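Local coordinates for AlkZ (Streptomyces sahachiroi, PDB 5UUJ), which belongs to the AlkZ-like DNA glycosylase family of the helix-turn-helix clan, proteins of mixed helices and sheet associated with DNA repair, at residues Trp15-Gln20 / Leu216-Pro221; Leu50-Arg55 / Arg282-Asp288. All coordinates share one frame; numbering follows the deposited sequence.

Interaction 1 of 2, residues Trp15-Gln20 / Leu216-Pro221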
loop_
_atom_site.group_PDB
_atom_site.type_symbol
_atom_site.label_atom_id
_atom_site.label_comp_id
_atom_site.label_asym_id
_atom_site.label_seq_id
_atom_site.Cartn_x
_atom_site.Cartn_y
_atom_site.Cartn_z
ATOM N N TRP A 15 -11.839 9.782 11.990
ATOM C CA TRP A 15 -11.297 10.720 11.018
ATOM C C TRP A 15 -10.578 9.976 9.896
ATOM O O TRP A 15 -10.764 10.283 8.718
ATOM C CB TRP A 15 -10.346 11.709 11.692
ATOM C CG TRP A 15 -9.789 12.714 10.736
ATOM C CD1 TRP A 15 -10.394 13.861 10.310
ATOM C CD2 TRP A 15 -8.519 12.660 10.075
ATOM N NE1 TRP A 15 -9.581 14.521 9.424
ATOM C CE2 TRP A 15 -8.424 13.805 9.261
ATOM C CE3 TRP A 15 -7.457 11.754 10.089
ATOM C CZ2 TRP A 15 -7.308 14.071 8.472
ATOM C CZ3 TRP A 15 -6.346 12.021 9.304
ATOM C CH2 TRP A 15 -6.281 13.169 8.508
ATOM N N ARG A 16 -9.767 8.989 10.269
ATOM C CA ARG A 16 -9.067 8.164 9.288
ATOM C C ARG A 16 -10.053 7.471 8.353
ATOM O O ARG A 16 -9.854 7.446 7.139
ATOM C CB ARG A 16 -8.190 7.121 9.983
ATOM C CG ARG A 16 -6.927 7.685 10.609
ATOM C CD ARG A 16 -6.192 6.635 11.419
ATOM N NE ARG A 16 -4.956 7.158 11.995
ATOM C CZ ARG A 16 -4.194 6.501 12.864
ATOM N NH1 ARG A 16 -4.537 5.287 13.269
ATOM N NH2 ARG A 16 -3.090 7.063 13.334
HETATM N N MSE A 17 -11.120 6.917 8.918
HETATM C CA MSE A 17 -12.104 6.199 8.119
HETATM C C MSE A 17 -12.869 7.133 7.190
HETATM O O MSE A 17 -13.347 6.715 6.135
HETATM C CB MSE A 17 -13.074 5.447 9.025
HETATM C CG MSE A 17 -12.468 4.190 9.619
HETATM SE SE MSE A 17 -13.784 3.129 10.578
HETATM C CE MSE A 17 -13.137 1.353 10.104
ATOM N N GLN A 18 -12.986 8.393 7.581
ATOM C CA GLN A 18 -13.568 9.395 6.707
ATOM C C GLN A 18 -12.613 9.661 5.545
ATOM O O GLN A 18 -13.018 9.665 4.383
ATOM C CB GLN A 18 -13.872 10.678 7.485
ATOM C CG GLN A 18 -14.383 11.824 6.633
ATOM C CD GLN A 18 -13.290 12.816 6.265
ATOM O OE1 GLN A 18 -12.987 13.017 5.088
ATOM N NE2 GLN A 18 -12.699 13.449 7.275
ATOM N N ARG A 19 -11.338 9.853 5.859
ATOM C CA ARG A 19 -10.337 10.128 4.833
ATOM C C ARG A 19 -10.146 8.944 3.885
ATOM O O ARG A 19 -9.825 9.138 2.714
ATOM C CB ARG A 19 -8.999 10.496 5.477
ATOM C CG ARG A 19 -9.041 11.744 6.348
ATOM C CD ARG A 19 -9.283 12.999 5.538
ATOM N NE ARG A 19 -8.216 13.248 4.572
ATOM C CZ ARG A 19 -8.270 14.172 3.619
ATOM N NH1 ARG A 19 -9.342 14.944 3.493
ATOM N NH2 ARG A 19 -7.249 14.325 2.788
ATOM N N GLN A 20 -10.354 7.728 4.386
ATOM C CA GLN A 20 -10.108 6.516 3.604
ATOM C C GLN A 20 -11.360 5.996 2.892
ATOM O O GLN A 20 -11.377 4.858 2.416
ATOM C CB GLN A 20 -9.542 5.416 4.504
ATOM C CG GLN A 20 -8.150 5.706 5.038
ATOM C CD GLN A 20 -7.641 4.607 5.950
ATOM O OE1 GLN A 20 -7.924 3.426 5.739
ATOM N NE2 GLN A 20 -6.895 4.990 6.980
ATOM N N LEU A 216 0.030 11.326 6.008
ATOM C CA LEU A 216 -0.696 11.874 7.151
ATOM C C LEU A 216 -2.149 12.185 6.801
ATOM O O LEU A 216 -3.013 12.209 7.677
ATOM C CB LEU A 216 -0.009 13.141 7.663
ATOM C CG LEU A 216 1.383 12.971 8.277
ATOM C CD1 LEU A 216 1.919 14.322 8.714
ATOM C CD2 LEU A 216 1.369 11.996 9.452
ATOM N N GLY A 217 -2.410 12.413 5.518
ATOM C CA GLY A 217 -3.748 12.730 5.058
ATOM C C GLY A 217 -4.700 11.548 5.102
ATOM O O GLY A 217 -5.911 11.721 4.970
ATOM N N ALA A 218 -4.156 10.349 5.284
ATOM C CA ALA A 218 -4.967 9.135 5.343
ATOM C C ALA A 218 -4.791 8.395 6.667
ATOM O O ALA A 218 -5.740 7.794 7.174
ATOM C CB ALA A 218 -4.616 8.215 4.182
ATOM N N TYR A 219 -3.580 8.444 7.221
ATOM C CA TYR A 219 -3.233 7.636 8.389
ATOM C C TYR A 219 -2.716 8.460 9.568
ATOM O O TYR A 219 -2.175 7.906 10.528
ATOM C CB TYR A 219 -2.184 6.591 8.000
ATOM C CG TYR A 219 -2.507 5.870 6.713
ATOM C CD1 TYR A 219 -3.600 5.014 6.624
ATOM C CD2 TYR A 219 -1.722 6.049 5.584
ATOM C CE1 TYR A 219 -3.900 4.361 5.445
ATOM C CE2 TYR A 219 -2.012 5.395 4.404
ATOM C CZ TYR A 219 -3.100 4.554 4.339
ATOM O OH TYR A 219 -3.386 3.913 3.159
ATOM N N GLY A 220 -2.878 9.777 9.492
ATOM C CA GLY A 220 -2.503 10.645 10.591
ATOM C C GLY A 220 -3.488 10.528 11.742
ATOM O O GLY A 220 -4.562 9.954 11.576
ATOM N N PRO A 221 -3.119 11.040 12.929
ATOM C CA PRO A 221 -1.777 11.541 13.250
ATOM C C PRO A 221 -0.789 10.384 13.364
ATOM O O PRO A 221 -1.219 9.258 13.612
ATOM C CB PRO A 221 -1.966 12.242 14.604
ATOM C CG PRO A 221 -3.454 12.405 14.773
ATOM C CD PRO A 221 -4.065 11.262 14.034
#

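Interaction 2 of 2, residues Leu50-Arg55 / Arg282-Asp288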
loop_
_atom_site.group_PDB
_atom_site.type_symbol
_atom_site.label_atom_id
_atom_site.label_comp_id
_atom_site.label_asym_id
_atom_site.label_seq_id
_atom_site.Cartn_x
_atom_site.Cartn_y
_atom_site.Cartn_z
ATOM N N LEU A 50 -10.915 -5.976 -4.059
ATOM C CA LEU A 50 -11.898 -5.952 -2.984
ATOM C C LEU A 50 -11.775 -4.689 -2.140
ATOM O O LEU A 50 -12.776 -4.064 -1.800
ATOM C CB LEU A 50 -11.745 -7.191 -2.098
ATOM C CG LEU A 50 -12.726 -7.328 -0.934
ATOM C CD1 LEU A 50 -14.150 -7.511 -1.445
ATOM C CD2 LEU A 50 -12.324 -8.482 -0.030
ATOM N N ASN A 51 -10.545 -4.309 -1.811
ATOM C CA ASN A 51 -10.317 -3.179 -0.918
ATOM C C ASN A 51 -10.710 -1.841 -1.541
ATOM O O ASN A 51 -11.071 -0.901 -0.831
ATOM C CB ASN A 51 -8.857 -3.149 -0.477
ATOM C CG ASN A 51 -8.503 -4.317 0.432
ATOM O OD1 ASN A 51 -9.377 -4.901 1.082
ATOM N ND2 ASN A 51 -7.221 -4.661 0.484
ATOM N N VAL A 52 -10.646 -1.758 -2.864
ATOM C CA VAL A 52 -11.169 -0.594 -3.565
ATOM C C VAL A 52 -12.697 -0.653 -3.584
ATOM O O VAL A 52 -13.369 0.337 -3.287
ATOM C CB VAL A 52 -10.618 -0.505 -5.006
ATOM C CG1 VAL A 52 -11.289 0.620 -5.783
ATOM C CG2 VAL A 52 -9.111 -0.295 -4.974
ATOM N N ALA A 53 -13.239 -1.821 -3.917
ATOM C CA ALA A 53 -14.684 -1.984 -4.073
ATOM C C ALA A 53 -15.430 -1.742 -2.765
ATOM O O ALA A 53 -16.530 -1.189 -2.768
ATOM C CB ALA A 53 -15.004 -3.369 -4.608
ATOM N N LEU A 54 -14.836 -2.161 -1.652
ATOM C CA LEU A 54 -15.460 -1.973 -0.348
ATOM C C LEU A 54 -15.535 -0.492 0.021
ATOM O O LEU A 54 -16.327 -0.101 0.873
ATOM C CB LEU A 54 -14.700 -2.745 0.730
ATOM C CG LEU A 54 -14.818 -4.274 0.699
ATOM C CD1 LEU A 54 -13.841 -4.897 1.680
ATOM C CD2 LEU A 54 -16.230 -4.727 1.008
ATOM N N ARG A 55 -14.717 0.327 -0.630
ATOM C CA ARG A 55 -14.689 1.763 -0.359
ATOM C C ARG A 55 -15.599 2.539 -1.315
ATOM O O ARG A 55 -15.482 3.759 -1.456
ATOM C CB ARG A 55 -13.249 2.273 -0.439
ATOM C CG ARG A 55 -12.434 1.894 0.784
ATOM C CD ARG A 55 -10.984 2.283 0.644
ATOM N NE ARG A 55 -10.302 2.277 1.933
ATOM C CZ ARG A 55 -9.841 1.186 2.538
ATOM N NH1 ARG A 55 -9.990 -0.006 1.978
ATOM N NH2 ARG A 55 -9.229 1.288 3.709
ATOM N N ARG A 282 -17.131 -2.504 10.605
ATOM C CA ARG A 282 -16.638 -2.479 9.239
ATOM C C ARG A 282 -15.906 -3.790 8.950
ATOM O O ARG A 282 -15.101 -4.250 9.760
ATOM C CB ARG A 282 -15.721 -1.271 9.025
ATOM C CG ARG A 282 -15.421 -0.949 7.574
ATOM C CD ARG A 282 -16.616 -0.350 6.843
ATOM N NE ARG A 282 -16.567 -0.697 5.422
ATOM C CZ ARG A 282 -16.844 0.127 4.415
ATOM N NH1 ARG A 282 -17.210 1.385 4.630
ATOM N NH2 ARG A 282 -16.754 -0.318 3.171
ATOM N N LEU A 283 -16.218 -4.403 7.811
ATOM C CA LEU A 283 -15.538 -5.616 7.372
ATOM C C LEU A 283 -14.585 -5.286 6.234
ATOM O O LEU A 283 -15.013 -4.960 5.128
ATOM C CB LEU A 283 -16.540 -6.685 6.922
ATOM C CG LEU A 283 -17.449 -7.296 7.992
ATOM C CD1 LEU A 283 -18.318 -8.384 7.382
ATOM C CD2 LEU A 283 -16.647 -7.850 9.152
ATOM N N LEU A 284 -13.292 -5.375 6.520
ATOM C CA LEU A 284 -12.260 -5.053 5.546
ATOM C C LEU A 284 -11.620 -6.323 5.005
ATOM O O LEU A 284 -11.453 -7.301 5.732
ATOM C CB LEU A 284 -11.196 -4.154 6.178
ATOM C CG LEU A 284 -11.720 -2.898 6.881
ATOM C CD1 LEU A 284 -10.578 -2.144 7.545
ATOM C CD2 LEU A 284 -12.463 -1.996 5.911
ATOM N N GLY A 285 -11.266 -6.304 3.723
ATOM C CA GLY A 285 -10.588 -7.429 3.105
ATOM C C GLY A 285 -9.184 -7.599 3.652
ATOM O O GLY A 285 -8.744 -6.828 4.503
ATOM N N GLY A 286 -8.479 -8.614 3.168
ATOM C CA GLY A 286 -7.117 -8.855 3.601
ATOM C C GLY A 286 -6.184 -7.749 3.151
ATOM O O GLY A 286 -6.502 -7.008 2.226
ATOM N N PHE A 287 -5.038 -7.635 3.815
ATOM C CA PHE A 287 -4.003 -6.679 3.429
ATOM C C PHE A 287 -4.556 -5.266 3.258
ATOM O O PHE A 287 -4.133 -4.540 2.361
ATOM C CB PHE A 287 -3.330 -7.113 2.117
ATOM C CG PHE A 287 -2.620 -8.434 2.197
ATOM C CD1 PHE A 287 -1.302 -8.502 2.618
ATOM C CD2 PHE A 287 -3.262 -9.608 1.830
ATOM C CE1 PHE A 287 -0.640 -9.714 2.684
ATOM C CE2 PHE A 287 -2.604 -10.823 1.895
ATOM C CZ PHE A 287 -1.290 -10.875 2.321
ATOM N N ASP A 288 -5.503 -4.869 4.100
ATOM C CA ASP A 288 -6.152 -3.582 3.898
ATOM C C ASP A 288 -5.309 -2.426 4.421
ATOM O O ASP A 288 -4.682 -2.517 5.479
ATOM C CB ASP A 288 -7.528 -3.548 4.558
ATOM C CG ASP A 288 -8.343 -2.346 4.116
ATOM O OD1 ASP A 288 -8.920 -2.403 3.010
ATOM O OD2 ASP A 288 -8.395 -1.344 4.859
#

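Interaction 1 of 2, residues Trp15-Gln20 / Leu216-Pro221
R16 and R19, one turn apart on helix 9-19, reach across to backbone carbonyls at the C-terminal part of helix 204-219 and the residues after it. Take R16 from its root. CB lies beside A218 O, and CG is close to two carbonyl oxygens, 3.4 Å from G220 O and a little farther from A218 O. CD continues past G220 O. The chain stays extended from CG to NE, which carries the guanidinium along the row of carbonyls. NE then donates to G220 O at 2.9 Å, from above that carbonyl's plane, while NH2 makes a more bent bond of 2.9 Å to P221 O, just beyond the cis peptide that precedes P221. Both oxygens sit at the guanidinium edge, so the two bonds fix its rotation.

R19 is bent where R16 is extended. Its chain folds at chi2 and chi3 (-68° and -62°) and curls round G217 O, leaving NE 2.8 Å from that oxygen on a nearly straight line in the carbonyl plane. Its CG also lies over one face of the W15 indole, toward the rim. The indole edge faces the helix, with CH2 3.5 Å from L216 O in the ring plane, and W15 NE1 is bonded to E271 on helix 269-274.

Q20, the first residue past its helix, gives NE2 to A218 O at 3.0 Å. The same nitrogen is 3.3 Å from Y219 CD1, the amide and phenol planes being steeply inclined, while Y219 OH bonds L37 O.

Four carbonyls here, of G217, A218, G220 and P221, accept side-chain N-H groups, and the two arginines would be expected to suit the partial negative charge of a helix C-terminal end. The arrangement is a buried helix-to-helix junction made by side chains on backbone carbonyls.

Interaction 2 of 2, residues Leu50-Arg55 / Arg282-Asp288
N51 and G285 bring their CA atoms to 5.9 Å where helix 45-53 meets the turn leaving strand 281-284. G285 packs close against the helix, and its CA is 3.7 Å from L50 CD2. The L54 side chain enters alongside, its CD1 against the backbone, 3.6 Å from both L283 O and G285 N.

The polar work is done by R55 and D288, which come from opposite directions. D288 OD1 accepts from R55 NH1 at 2.8 Å on its syn lone pair, and R55 NH2 donates to OD2 at 3.0 Å. Guanidinium and carboxylate are nearly coplanar, 16° apart, so this is an end-on, two-pronged salt bridge with both bonds almost straight. NH1 also turns back to N51 O at 3.1 Å, tying the arginine to a carbonyl of helix 45-53, and NE bonds Q20 O. With all three nitrogens engaged, the flat group has little liberty to rotate. D288 CG is anti to the backbone N (chi1 -168°), an orientation that presents both oxygens to the arginine.

N51 lies beside the bridge with its amide almost perpendicular to the carboxylate. Its ND2 points to G286 O, although the position of that oxygen is less certain. R282 on the strand reaches L54 O with NH2, but the modelled approach is too short to be trusted in detail; L54 O also accepts from H360, and R282 NH1 forms a salt bridge with E23.

D288 OD2 also accepts from Y290 N. The arrangement is an N-cap aspartate that is also a salt-bridge partner, linking the start of helix 289-292, after edge strand 281-284, to R55 near the end of helix 45-53.

How the interactions relate
The centres of interactions 1 and 2 are about 15 Å apart, and the two meet directly: Q20 O, just past helix 9-19, accepts from R55 NE, and the M17 side chain packs on R282. Along the chain the order is 15-20, 50-55, 216-221, 282-288, so the segments alternate and the two contacts cross in sequence. Interaction 1 joins helix 9-19 to helix 204-219; interaction 2 joins helix 45-53 to strand 281-284, at one edge of the five-stranded sheet. Y290 of helix 289-292 touches M17, Q20 and R55. Together they bind the N-terminal helices to two later parts of the fold.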